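Local coordinates for alpha-1,4-endofucoidanase (Mariniflexile fucanivorans, PDB 6DLH), which hydrolyses internal alpha-1,4 linkages of fucoidan as a retaining, endo-acting enzyme of glycoside hydrolase family 107, at residues I90-T94 / Y165-S169; W223-D229 / A266-S272; M232-D238 / R249-A253. The contacts are given in a common frame with arbitrary orientation. Numbering follows the deposited sequence.

Contact 1: I90-T94 / Y165-S169; sequences IFSPT and YPDVS
A type I beta turn from Phe91 to Thr94, in the loop after strand 80-84, receives the side chain of Tyr165, from the loop that leads into helix 168-176. This is loop-to-loop packing in the catalytic domain: the two loops follow strands 80-84 and 143-149, neighbours in its parallel sheet. Build the turn with Ser92 at phi/psi -60/-28 and Pro93 at -67/-31; Thr94 N bonds back to Phe91 O (3.0 Å). Thr94, in rotamer p, brings OG1 onto the same Phe91 O (2.7 Å), which leaves CG2 to lie over one face of the Tyr165 ring, 4.1 Å from its centroid, as a CH-pi contact. Tyr165 has a loop conformation (-138/57), with chi1 of 38° (p) and chi2 of -80°, so its ring runs in toward the turn. Pro93, C-gamma exo, sets CG 3.9 Å from Tyr165 CE2. The backbones stay apart, the closest CA pair being Pro93 and Ser169 at 7.5 Å. Val168 N returns to Tyr165 O (3.3 Å) as the helix starts, and Ser169, in rotamer m, turns its hydroxyl to Leu153. At the tip of the ring, Tyr165 OH donates a short 2.5 Å hydrogen bond to Ile90 O.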
ATOM      1  N   ILE A  90      -2.014   6.558 -15.223  1.00 43.79           N
ATOM      2  CA  ILE A  90      -2.383   5.379 -15.995  1.00 45.10           C
ATOM      3  C   ILE A  90      -2.514   4.158 -15.086  1.00 47.50           C
ATOM      4  O   ILE A  90      -2.882   3.085 -15.555  1.00 50.84           O
ATOM      5  CB  ILE A  90      -1.400   5.127 -17.156  1.00 45.76           C
ATOM      6  CG1 ILE A  90       0.020   4.837 -16.658  1.00 45.77           C
ATOM      7  CG2 ILE A  90      -1.438   6.280 -18.153  1.00 48.63           C
ATOM      8  CD1 ILE A  90       1.004   4.474 -17.754  1.00 46.91           C
ATOM      9  N   PHE A  91      -2.231   4.328 -13.788  1.00 45.32           N
ATOM     10  CA  PHE A  91      -2.342   3.238 -12.828  1.00 40.25           C
ATOM     11  C   PHE A  91      -3.615   3.389 -11.998  1.00 38.56           C
ATOM     12  O   PHE A  91      -3.808   2.672 -11.016  1.00 40.87           O
ATOM     13  CB  PHE A  91      -1.095   3.178 -11.939  1.00 38.67           C
ATOM     14  CG  PHE A  91       0.199   3.082 -12.702  1.00 37.33           C
ATOM     15  CD1 PHE A  91       0.689   1.850 -13.110  1.00 37.02           C
ATOM     16  CD2 PHE A  91       0.916   4.223 -13.032  1.00 38.42           C
ATOM     17  CE1 PHE A  91       1.872   1.761 -13.828  1.00 36.57           C
ATOM     18  CE2 PHE A  91       2.098   4.134 -13.754  1.00 36.27           C
ATOM     19  CZ  PHE A  91       2.571   2.904 -14.149  1.00 36.95           C
ATOM     20  N   SER A  92      -4.496   4.303 -12.415  1.00 36.36           N
ATOM     21  CA  SER A  92      -5.722   4.576 -11.679  1.00 39.09           C
ATOM     22  C   SER A  92      -6.625   3.347 -11.539  1.00 41.43           C
ATOM     23  O   SER A  92      -7.417   3.297 -10.600  1.00 43.42           O
ATOM     24  CB  SER A  92      -6.475   5.754 -12.247  1.00 38.95           C
ATOM     25  OG  SER A  92      -6.943   5.470 -13.553  1.00 37.97           O
ATOM     26  N   PRO A  93      -6.612   2.351 -12.463  1.00 42.34           N
ATOM     27  CA  PRO A  93      -7.358   1.105 -12.252  1.00 45.14           C
ATOM     28  C   PRO A  93      -6.861   0.205 -11.118  1.00 44.31           C
ATOM     29  O   PRO A  93      -7.653  -0.504 -10.500  1.00 41.32           O
ATOM     30  CB  PRO A  93      -7.228   0.358 -13.594  1.00 44.64           C
ATOM     31  CG  PRO A  93      -6.868   1.441 -14.588  1.00 44.99           C
ATOM     32  CD  PRO A  93      -5.995   2.394 -13.799  1.00 43.73           C
ATOM     33  N   THR A  94      -5.549   0.238 -10.850  1.00 43.51           N
ATOM     34  CA  THR A  94      -4.944  -0.663  -9.882  1.00 41.65           C
ATOM     35  C   THR A  94      -5.325  -0.248  -8.461  1.00 41.61           C
ATOM     36  O   THR A  94      -4.971   0.843  -8.018  1.00 43.04           O
ATOM     37  CB  THR A  94      -3.430  -0.751 -10.096  1.00 44.82           C
ATOM     38  OG1 THR A  94      -2.850   0.495  -9.701  1.00 46.40           O
ATOM     39  CG2 THR A  94      -3.066  -1.086 -11.526  1.00 43.69           C
ATOM     40  N   TYR A 165      -2.517  -4.801 -17.427  1.00 54.50           N
ATOM     41  CA  TYR A 165      -3.956  -4.975 -17.303  1.00 56.39           C
ATOM     42  C   TYR A 165      -4.603  -4.571 -18.628  1.00 59.76           C
ATOM     43  O   TYR A 165      -5.494  -3.722 -18.654  1.00 58.35           O
ATOM     44  CB  TYR A 165      -4.492  -4.219 -16.079  1.00 56.98           C
ATOM     45  CG  TYR A 165      -3.832  -2.884 -15.826  1.00 56.99           C
ATOM     46  CD1 TYR A 165      -2.594  -2.807 -15.201  1.00 57.52           C
ATOM     47  CD2 TYR A 165      -4.430  -1.696 -16.225  1.00 54.91           C
ATOM     48  CE1 TYR A 165      -1.964  -1.591 -14.982  1.00 56.03           C
ATOM     49  CE2 TYR A 165      -3.815  -0.471 -16.008  1.00 53.97           C
ATOM     50  CZ  TYR A 165      -2.578  -0.419 -15.386  1.00 54.92           C
ATOM     51  OH  TYR A 165      -1.951   0.775 -15.175  1.00 53.69           O
ATOM     52  N   PRO A 166      -4.201  -5.204 -19.761  1.00 63.79           N
ATOM     53  CA  PRO A 166      -4.504  -4.699 -21.105  1.00 63.38           C
ATOM     54  C   PRO A 166      -5.954  -4.344 -21.428  1.00 60.10           C
ATOM     55  O   PRO A 166      -6.186  -3.443 -22.230  1.00 60.66           O
ATOM     56  CB  PRO A 166      -3.997  -5.810 -22.041  1.00 63.10           C
ATOM     57  CG  PRO A 166      -2.909  -6.484 -21.243  1.00 63.33           C
ATOM     58  CD  PRO A 166      -3.422  -6.454 -19.817  1.00 64.30           C
ATOM     59  N   ASP A 167      -6.920  -5.029 -20.803  1.00 58.44           N
ATOM     60  CA  ASP A 167      -8.313  -4.800 -21.164  1.00 61.51           C
ATOM     61  C   ASP A 167      -9.229  -4.780 -19.943  1.00 59.92           C
ATOM     62  O   ASP A 167     -10.406  -5.116 -20.056  1.00 61.16           O
ATOM     63  CB  ASP A 167      -8.792  -5.750 -22.272  1.00 67.55           C
ATOM     64  CG  ASP A 167      -8.141  -7.125 -22.264  1.00 66.86           C
ATOM     65  OD1 ASP A 167      -8.378  -7.879 -21.301  1.00 59.49           O
ATOM     66  OD2 ASP A 167      -7.397  -7.427 -23.226  1.00 68.92           O
ATOM     67  N   VAL A 168      -8.699  -4.342 -18.793  1.00 59.90           N
ATOM     68  CA  VAL A 168      -9.506  -4.183 -17.592  1.00 56.87           C
ATOM     69  C   VAL A 168     -10.460  -3.002 -17.769  1.00 57.10           C
ATOM     70  O   VAL A 168     -11.608  -3.065 -17.328  1.00 52.68           O
ATOM     71  CB  VAL A 168      -8.635  -4.030 -16.329  1.00 58.11           C
ATOM     72  CG1 VAL A 168      -9.344  -3.249 -15.232  1.00 56.57           C
ATOM     73  CG2 VAL A 168      -8.177  -5.377 -15.798  1.00 57.91           C
ATOM     74  N   SER A 169      -9.968  -1.926 -18.402  1.00 59.00           N
ATOM     75  CA  SER A 169     -10.780  -0.739 -18.630  1.00 63.74           C
ATOM     76  C   SER A 169     -11.999  -1.104 -19.478  1.00 65.16           C
ATOM     77  O   SER A 169     -13.136  -0.785 -19.115  1.00 62.67           O
ATOM     78  CB  SER A 169      -9.970   0.384 -19.241  1.00 64.11           C
ATOM     79  OG  SER A 169      -9.159   1.025 -18.263  1.00 61.92           O
TER

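Contact 2: W223-D229 / A266-S272; sequences WCFDSAD and AIAFNNS
Trp223, Phe225, Ile267 and Phe269 share one face of the sheet, all with chi1 in m. Phe225 and Phe269 lie nearly parallel (21°) but slid apart, centroids 5.2 Å, with Phe225 CD2 3.7 Å from Phe269 CE2; Ile267 sets CG2 3.8 Å from Phe225 CE2 at the ring edge and CD1 3.9 Å from Trp223 CD1. Helices 198-216 and 249-259 cover this face. Cys224 and Ala268 occupy the other, CB to CB 4.4 Å. Between these layers run two parallel strands, axes 4.6 Å apart at 12°, paired Trp223-Ile267, Cys224-Ala268 and Phe225-Phe269. Trp223 N to Ala266 O (2.8 Å), Ala268 N to Trp223 O (3.0 Å), Phe225 N to Ala268 O (2.7 Å) and Asn270 N to Phe225 O (2.7 Å) zip them together. Joined by a beta-alpha-beta crossover, they belong to a catalytic domain consistent with the (beta/alpha) barrel of GH29 fucosidases. At their C-terminal ends, Asn270 (chi1 t) gives ND2 to Asp226 OD1 (2.7 Å); Asp226 OD2 bonds Tyr147. Asn270 OD1 takes Ser272 N at 2.9 Å in an Asx turn, and Asn270 O receives Asp229 N (3.3 Å). Outermost, Ser272 OG donates to Asp229 OD2 (2.6 Å).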
ATOM      1  N   TRP A 223     -10.549  11.527   2.346  1.00 29.99           N
ATOM      2  CA  TRP A 223     -10.367  11.073   0.977  1.00 29.81           C
ATOM      3  C   TRP A 223      -9.889  12.248   0.124  1.00 29.98           C
ATOM      4  O   TRP A 223     -10.480  13.322   0.166  1.00 31.42           O
ATOM      5  CB  TRP A 223     -11.696  10.557   0.405  1.00 29.94           C
ATOM      6  CG  TRP A 223     -12.319   9.382   1.095  1.00 29.61           C
ATOM      7  CD1 TRP A 223     -13.091   9.401   2.218  1.00 28.62           C
ATOM      8  CD2 TRP A 223     -12.270   8.011   0.660  1.00 29.06           C
ATOM      9  NE1 TRP A 223     -13.509   8.135   2.522  1.00 32.57           N
ATOM     10  CE2 TRP A 223     -13.022   7.261   1.585  1.00 30.47           C
ATOM     11  CE3 TRP A 223     -11.662   7.348  -0.413  1.00 30.44           C
ATOM     12  CZ2 TRP A 223     -13.172   5.879   1.474  1.00 30.36           C
ATOM     13  CZ3 TRP A 223     -11.806   5.982  -0.522  1.00 31.06           C
ATOM     14  CH2 TRP A 223     -12.552   5.260   0.413  1.00 30.39           C
ATOM     15  N   CYS A 224      -8.850  12.046  -0.689  1.00 29.23           N
ATOM     16  CA  CYS A 224      -8.497  13.081  -1.647  1.00 30.16           C
ATOM     17  C   CYS A 224      -8.554  12.499  -3.056  1.00 30.75           C
ATOM     18  O   CYS A 224      -7.905  11.490  -3.324  1.00 31.12           O
ATOM     19  CB  CYS A 224      -7.144  13.719  -1.342  1.00 29.50           C
ATOM     20  SG  CYS A 224      -5.744  12.566  -1.388  1.00 28.52           S
ATOM     21  N   PHE A 225      -9.332  13.154  -3.935  1.00 30.03           N
ATOM     22  CA  PHE A 225      -9.581  12.669  -5.285  1.00 30.17           C
ATOM     23  C   PHE A 225      -8.793  13.497  -6.292  1.00 30.68           C
ATOM     24  O   PHE A 225      -9.084  14.671  -6.505  1.00 33.90           O
ATOM     25  CB  PHE A 225     -11.081  12.704  -5.605  1.00 31.17           C
ATOM     26  CG  PHE A 225     -11.912  11.768  -4.763  1.00 31.08           C
ATOM     27  CD1 PHE A 225     -11.999  10.418  -5.080  1.00 30.92           C
ATOM     28  CD2 PHE A 225     -12.595  12.232  -3.648  1.00 30.54           C
ATOM     29  CE1 PHE A 225     -12.750   9.550  -4.296  1.00 31.60           C
ATOM     30  CE2 PHE A 225     -13.340  11.364  -2.861  1.00 30.58           C
ATOM     31  CZ  PHE A 225     -13.417  10.026  -3.189  1.00 31.09           C
ATOM     32  N   ASP A 226      -7.817  12.850  -6.932  1.00 31.45           N
ATOM     33  CA  ASP A 226      -6.923  13.481  -7.884  1.00 33.74           C
ATOM     34  C   ASP A 226      -7.578  13.494  -9.263  1.00 36.70           C
ATOM     35  O   ASP A 226      -8.509  12.729  -9.511  1.00 36.58           O
ATOM     36  CB  ASP A 226      -5.598  12.717  -7.922  1.00 33.49           C
ATOM     37  CG  ASP A 226      -4.413  13.501  -8.458  1.00 34.30           C
ATOM     38  OD1 ASP A 226      -4.574  14.710  -8.726  1.00 32.53           O
ATOM     39  OD2 ASP A 226      -3.328  12.889  -8.589  1.00 35.01           O
ATOM     40  N   SER A 227      -7.080  14.370 -10.150  1.00 34.53           N
ATOM     41  CA  SER A 227      -7.471  14.408 -11.552  1.00 36.34           C
ATOM     42  C   SER A 227      -8.973  14.638 -11.704  1.00 35.72           C
ATOM     43  O   SER A 227      -9.556  14.234 -12.706  1.00 37.18           O
ATOM     44  CB  SER A 227      -7.039  13.154 -12.268  1.00 36.43           C
ATOM     45  OG  SER A 227      -5.626  13.063 -12.307  1.00 41.34           O
ATOM     46  N   ALA A 228      -9.571  15.307 -10.710  1.00 36.42           N
ATOM     47  CA  ALA A 228     -11.010  15.482 -10.588  1.00 37.34           C
ATOM     48  C   ALA A 228     -11.553  16.417 -11.672  1.00 39.92           C
ATOM     49  O   ALA A 228     -12.572  16.115 -12.279  1.00 43.18           O
ATOM     50  CB  ALA A 228     -11.351  15.958  -9.196  1.00 35.47           C
ATOM     51  N   ASP A 229     -10.877  17.541 -11.929  1.00 39.08           N
ATOM     52  CA  ASP A 229     -11.353  18.449 -12.961  1.00 40.97           C
ATOM     53  C   ASP A 229     -11.104  17.860 -14.348  1.00 42.68           C
ATOM     54  O   ASP A 229     -11.858  18.144 -15.276  1.00 45.84           O
ATOM     55  CB  ASP A 229     -10.830  19.881 -12.800  1.00 38.85           C
ATOM     56  CG  ASP A 229      -9.319  20.015 -12.874  1.00 40.23           C
ATOM     57  OD1 ASP A 229      -8.633  18.978 -12.954  1.00 39.97           O
ATOM     58  OD2 ASP A 229      -8.837  21.165 -12.848  1.00 42.83           O
ATOM     59  N   ALA A 266     -13.552  13.634   5.729  1.00 37.22           N
ATOM     60  CA  ALA A 266     -13.277  14.885   5.031  1.00 32.69           C
ATOM     61  C   ALA A 266     -12.889  14.594   3.584  1.00 31.87           C
ATOM     62  O   ALA A 266     -12.108  13.676   3.326  1.00 33.31           O
ATOM     63  CB  ALA A 266     -12.194  15.640   5.759  1.00 31.76           C
ATOM     64  N   ILE A 267     -13.435  15.385   2.647  1.00 31.28           N
ATOM     65  CA  ILE A 267     -13.307  15.112   1.217  1.00 30.61           C
ATOM     66  C   ILE A 267     -12.577  16.274   0.551  1.00 30.48           C
ATOM     67  O   ILE A 267     -12.816  17.433   0.897  1.00 31.49           O
ATOM     68  CB  ILE A 267     -14.689  14.890   0.546  1.00 30.24           C
ATOM     69  CG1 ILE A 267     -15.655  14.037   1.384  1.00 28.78           C
ATOM     70  CG2 ILE A 267     -14.544  14.367  -0.879  1.00 28.30           C
ATOM     71  CD1 ILE A 267     -15.136  12.660   1.762  1.00 28.06           C
ATOM     72  N   ALA A 268     -11.717  15.948  -0.426  1.00 29.38           N
ATOM     73  CA  ALA A 268     -11.043  16.956  -1.228  1.00 30.94           C
ATOM     74  C   ALA A 268     -10.916  16.465  -2.665  1.00 30.88           C
ATOM     75  O   ALA A 268     -10.563  15.313  -2.884  1.00 32.35           O
ATOM     76  CB  ALA A 268      -9.685  17.283  -0.645  1.00 30.17           C
ATOM     77  N   PHE A 269     -11.169  17.368  -3.623  1.00 31.06           N
ATOM     78  CA  PHE A 269     -11.042  17.089  -5.045  1.00 30.63           C
ATOM     79  C   PHE A 269      -9.941  17.961  -5.641  1.00 30.02           C
ATOM     80  O   PHE A 269      -9.865  19.148  -5.347  1.00 29.28           O
ATOM     81  CB  PHE A 269     -12.369  17.378  -5.756  1.00 32.09           C
ATOM     82  CG  PHE A 269     -13.515  16.505  -5.312  1.00 34.15           C
ATOM     83  CD1 PHE A 269     -14.307  16.865  -4.231  1.00 33.58           C
ATOM     84  CD2 PHE A 269     -13.791  15.314  -5.970  1.00 34.98           C
ATOM     85  CE1 PHE A 269     -15.356  16.057  -3.825  1.00 35.09           C
ATOM     86  CE2 PHE A 269     -14.843  14.506  -5.562  1.00 34.05           C
ATOM     87  CZ  PHE A 269     -15.619  14.879  -4.487  1.00 34.20           C
ATOM     88  N   ASN A 270      -9.094  17.366  -6.487  1.00 30.05           N
ATOM     89  CA  ASN A 270      -8.074  18.132  -7.184  1.00 30.47           C
ATOM     90  C   ASN A 270      -8.684  18.797  -8.417  1.00 31.27           C
ATOM     91  O   ASN A 270      -8.826  18.157  -9.461  1.00 30.49           O
ATOM     92  CB  ASN A 270      -6.881  17.274  -7.599  1.00 29.43           C
ATOM     93  CG  ASN A 270      -5.762  18.095  -8.206  1.00 30.12           C
ATOM     94  OD1 ASN A 270      -5.839  19.324  -8.257  1.00 30.17           O
ATOM     95  ND2 ASN A 270      -4.716  17.431  -8.667  1.00 28.93           N
ATOM     96  N   ASN A 271      -9.014  20.087  -8.285  1.00 31.84           N
ATOM     97  CA  ASN A 271      -9.496  20.889  -9.402  1.00 31.76           C
ATOM     98  C   ASN A 271      -8.432  21.912  -9.806  1.00 33.43           C
ATOM     99  O   ASN A 271      -8.758  23.018 -10.246  1.00 35.11           O
ATOM    100  CB  ASN A 271     -10.841  21.556  -9.092  1.00 31.44           C
ATOM    101  CG  ASN A 271     -11.981  20.576  -8.896  1.00 30.85           C
ATOM    102  OD1 ASN A 271     -12.149  19.644  -9.681  1.00 29.33           O
ATOM    103  ND2 ASN A 271     -12.754  20.769  -7.840  1.00 29.54           N
ATOM    104  N   SER A 272      -7.156  21.518  -9.678  1.00 31.71           N
ATOM    105  CA  SER A 272      -6.009  22.298 -10.122  1.00 32.39           C
ATOM    106  C   SER A 272      -5.587  23.335  -9.082  1.00 30.64           C
ATOM    107  O   SER A 272      -6.330  23.657  -8.153  1.00 30.10           O
ATOM    108  CB  SER A 272      -6.236  22.933 -11.479  1.00 34.40           C
ATOM    109  OG  SER A 272      -6.366  21.931 -12.477  1.00 39.09           O
TER

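Contact 3: M232-D238 / R249-A253; sequences MEDECGD and RIYQA
The connection from helix 228-233 to helix 249-259, part of the beta-alpha-beta crossover in the catalytic domain, folds back on the first turn of the second helix. Its backbone curls: Asp238 N bonds to Met232 O (2.8 Å) and Gly237 N to Glu233 O (3.1 Å), with Gly237 at phi/psi 83/12. Met232 and Ile250 have CA atoms 6.6 Å apart, Asp238 and Arg249 7.0 Å. Met232, chi1 m and chi3 p, lays its thioether over one face of the Tyr251 ring, SD 4.3 Å from the centroid: a Met-aromatic contact. Ile250 (m, t) points at the curl, CG2 3.3 Å from Met232 CG and CD1 3.5 Å from Cys236 CB. Asp238, chi1 -88°, accepts Ile250 N on OD2 at 3.1 Å; water 1 joins its OD1 to Arg249 N, 2.7 Å each. OD1 also forms a salt bridge with Arg198. The buried carboxylate is thus answered by the Arg198 guanidinium and the Ile250 NH of the first helical turn, with Arg249 N reached through water.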
ATOM      1  N   MET A 232     -14.155  14.940 -14.297  1.00 45.13           N
ATOM      2  CA  MET A 232     -15.490  15.343 -13.883  1.00 46.77           C
ATOM      3  C   MET A 232     -15.931  16.627 -14.579  1.00 49.59           C
ATOM      4  O   MET A 232     -17.115  16.787 -14.868  1.00 49.56           O
ATOM      5  CB  MET A 232     -15.584  15.507 -12.366  1.00 45.83           C
ATOM      6  CG  MET A 232     -15.673  14.177 -11.684  1.00 45.68           C
ATOM      7  SD  MET A 232     -14.891  14.121 -10.079  1.00 47.65           S
ATOM      8  CE  MET A 232     -16.213  14.656  -9.005  1.00 42.40           C
ATOM      9  N   GLU A 233     -14.978  17.530 -14.849  1.00 49.13           N
ATOM     10  CA  GLU A 233     -15.300  18.779 -15.523  1.00 48.08           C
ATOM     11  C   GLU A 233     -15.112  18.619 -17.029  1.00 46.70           C
ATOM     12  O   GLU A 233     -16.088  18.619 -17.773  1.00 48.77           O
ATOM     13  CB  GLU A 233     -14.497  19.945 -14.943  1.00 48.94           C
ATOM     14  CG  GLU A 233     -14.639  21.235 -15.731  1.00 49.06           C
ATOM     15  CD  GLU A 233     -13.867  22.409 -15.158  1.00 51.72           C
ATOM     16  OE1 GLU A 233     -12.967  22.183 -14.331  1.00 52.25           O
ATOM     17  OE2 GLU A 233     -14.169  23.547 -15.539  1.00 53.26           O
ATOM     18  N   ASP A 234     -13.854  18.466 -17.456  1.00 47.51           N
ATOM     19  CA  ASP A 234     -13.472  18.526 -18.858  1.00 50.45           C
ATOM     20  C   ASP A 234     -14.133  17.417 -19.680  1.00 52.92           C
ATOM     21  O   ASP A 234     -14.381  17.604 -20.869  1.00 51.21           O
ATOM     22  CB  ASP A 234     -11.951  18.487 -19.032  1.00 49.45           C
ATOM     23  CG  ASP A 234     -11.238  19.777 -18.661  1.00 51.91           C
ATOM     24  OD1 ASP A 234     -11.888  20.677 -18.083  1.00 51.53           O
ATOM     25  OD2 ASP A 234     -10.035  19.868 -18.953  1.00 49.28           O
ATOM     26  N   GLU A 235     -14.402  16.263 -19.055  1.00 52.36           N
ATOM     27  CA  GLU A 235     -14.899  15.110 -19.792  1.00 55.47           C
ATOM     28  C   GLU A 235     -16.404  14.937 -19.596  1.00 53.09           C
ATOM     29  O   GLU A 235     -17.123  14.725 -20.568  1.00 57.03           O
ATOM     30  CB  GLU A 235     -14.121  13.841 -19.432  1.00 57.61           C
ATOM     31  N   CYS A 236     -16.872  15.046 -18.347  1.00 50.88           N
ATOM     32  CA  CYS A 236     -18.197  14.572 -17.976  1.00 50.52           C
ATOM     33  C   CYS A 236     -19.110  15.723 -17.547  1.00 52.87           C
ATOM     34  O   CYS A 236     -20.179  15.493 -16.979  1.00 53.11           O
ATOM     35  CB  CYS A 236     -18.096  13.494 -16.901  1.00 49.52           C
ATOM     36  SG  CYS A 236     -17.011  12.123 -17.387  1.00 53.78           S
ATOM     37  N   GLY A 237     -18.663  16.962 -17.794  1.00 53.18           N
ATOM     38  CA  GLY A 237     -19.555  18.107 -17.922  1.00 49.59           C
ATOM     39  C   GLY A 237     -19.985  18.747 -16.602  1.00 49.00           C
ATOM     40  O   GLY A 237     -20.890  19.579 -16.594  1.00 48.67           O
ATOM     41  N   ASP A 238     -19.329  18.387 -15.494  1.00 47.78           N
ATOM     42  CA  ASP A 238     -19.605  19.052 -14.229  1.00 45.63           C
ATOM     43  C   ASP A 238     -18.918  20.416 -14.216  1.00 42.18           C
ATOM     44  O   ASP A 238     -17.960  20.631 -14.950  1.00 39.65           O
ATOM     45  CB  ASP A 238     -19.215  18.180 -13.032  1.00 49.22           C
ATOM     46  CG  ASP A 238     -20.319  17.239 -12.579  1.00 51.79           C
ATOM     47  OD1 ASP A 238     -21.076  16.752 -13.455  1.00 54.34           O
ATOM     48  OD2 ASP A 238     -20.427  17.012 -11.353  1.00 48.11           O
ATOM     49  N   ARG A 249     -22.775  16.841  -9.833  1.00 56.55           N
ATOM     50  CA  ARG A 249     -23.487  15.625  -9.465  1.00 55.74           C
ATOM     51  C   ARG A 249     -22.489  14.504  -9.195  1.00 55.54           C
ATOM     52  O   ARG A 249     -22.663  13.738  -8.248  1.00 55.10           O
ATOM     53  CB  ARG A 249     -24.523  15.226 -10.524  1.00 58.77           C
ATOM     54  CG  ARG A 249     -25.807  16.046 -10.491  1.00 60.25           C
ATOM     55  CD  ARG A 249     -26.621  15.846  -9.226  1.00 57.07           C
ATOM     56  NE  ARG A 249     -27.853  16.625  -9.217  1.00 57.16           N
ATOM     57  CZ  ARG A 249     -28.633  16.799  -8.153  1.00 55.90           C
ATOM     58  NH1 ARG A 249     -29.729  17.534  -8.246  1.00 54.26           N
ATOM     59  NH2 ARG A 249     -28.317  16.242  -6.998  1.00 53.98           N
ATOM     60  N   ILE A 250     -21.451  14.426 -10.041  1.00 50.02           N
ATOM     61  CA  ILE A 250     -20.366  13.477  -9.861  1.00 46.94           C
ATOM     62  C   ILE A 250     -19.645  13.775  -8.546  1.00 46.36           C
ATOM     63  O   ILE A 250     -19.352  12.856  -7.785  1.00 46.09           O
ATOM     64  CB  ILE A 250     -19.413  13.478 -11.072  1.00 46.77           C
ATOM     65  CG1 ILE A 250     -20.184  13.395 -12.394  1.00 46.19           C
ATOM     66  CG2 ILE A 250     -18.383  12.366 -10.935  1.00 43.84           C
ATOM     67  CD1 ILE A 250     -19.318  13.407 -13.635  1.00 48.69           C
ATOM     68  N   TYR A 251     -19.388  15.064  -8.277  1.00 44.53           N
ATOM     69  CA  TYR A 251     -18.772  15.475  -7.026  1.00 43.14           C
ATOM     70  C   TYR A 251     -19.591  14.941  -5.856  1.00 45.35           C
ATOM     71  O   TYR A 251     -19.026  14.465  -4.871  1.00 45.50           O
ATOM     72  CB  TYR A 251     -18.552  16.991  -6.986  1.00 40.65           C
ATOM     73  CG  TYR A 251     -17.494  17.477  -7.946  1.00 39.63           C
ATOM     74  CD1 TYR A 251     -16.142  17.433  -7.620  1.00 37.29           C
ATOM     75  CD2 TYR A 251     -17.840  17.960  -9.196  1.00 38.14           C
ATOM     76  CE1 TYR A 251     -15.170  17.866  -8.509  1.00 34.62           C
ATOM     77  CE2 TYR A 251     -16.880  18.393 -10.098  1.00 36.02           C
ATOM     78  CZ  TYR A 251     -15.541  18.351  -9.751  1.00 35.63           C
ATOM     79  OH  TYR A 251     -14.603  18.772 -10.652  1.00 32.80           O
ATOM     80  N   GLN A 252     -20.919  15.000  -6.008  1.00 46.34           N
ATOM     81  CA  GLN A 252     -21.870  14.550  -5.002  1.00 48.55           C
ATOM     82  C   GLN A 252     -21.805  13.032  -4.854  1.00 47.05           C
ATOM     83  O   GLN A 252     -21.782  12.517  -3.737  1.00 47.49           O
ATOM     84  CB  GLN A 252     -23.291  14.965  -5.386  1.00 47.57           C
ATOM     85  CG  GLN A 252     -24.300  14.753  -4.264  1.00 47.18           C
ATOM     86  CD  GLN A 252     -25.677  15.265  -4.608  1.00 45.58           C
ATOM     87  OE1 GLN A 252     -26.084  15.257  -5.771  1.00 42.10           O
ATOM     88  NE2 GLN A 252     -26.403  15.707  -3.591  1.00 41.65           N
ATOM     89  N   ALA A 253     -21.775  12.330  -5.991  1.00 47.02           N
ATOM     90  CA  ALA A 253     -21.795  10.878  -5.993  1.00 49.82           C
ATOM     91  C   ALA A 253     -20.632  10.353  -5.153  1.00 50.84           C
ATOM     92  O   ALA A 253     -20.816   9.478  -4.307  1.00 52.66           O
ATOM     93  CB  ALA A 253     -21.755  10.355  -7.411  1.00 47.69           C
TER
HETATM   94  O   HOH W   1     -23.441  17.470 -12.415  1.00 62.07           O

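From the N terminus, the chain leaves strand 80-84, makes the turn at 90-94, and meets it again after strand 143-149, with 70 residues between the two segments, where contact 1 closes its loop at the start of helix 168-176. Contacts 2 and 3 come later, in series with it and without touching it. Contact 2 opens at strand 222-226 and closes at strand 266-269, the neighbouring parallel strand; between these, the shorter loop of contact 3 opens and closes, tying helix 228-233 to helix 249-259. Contacts 2 and 3 touch directly: Tyr251 OH lies 2.8 Å from Asn271 OD1, a probable hydrogen bond, and Phe269 packs against Met232 and Tyr251, so strand 266-269 meets both helices.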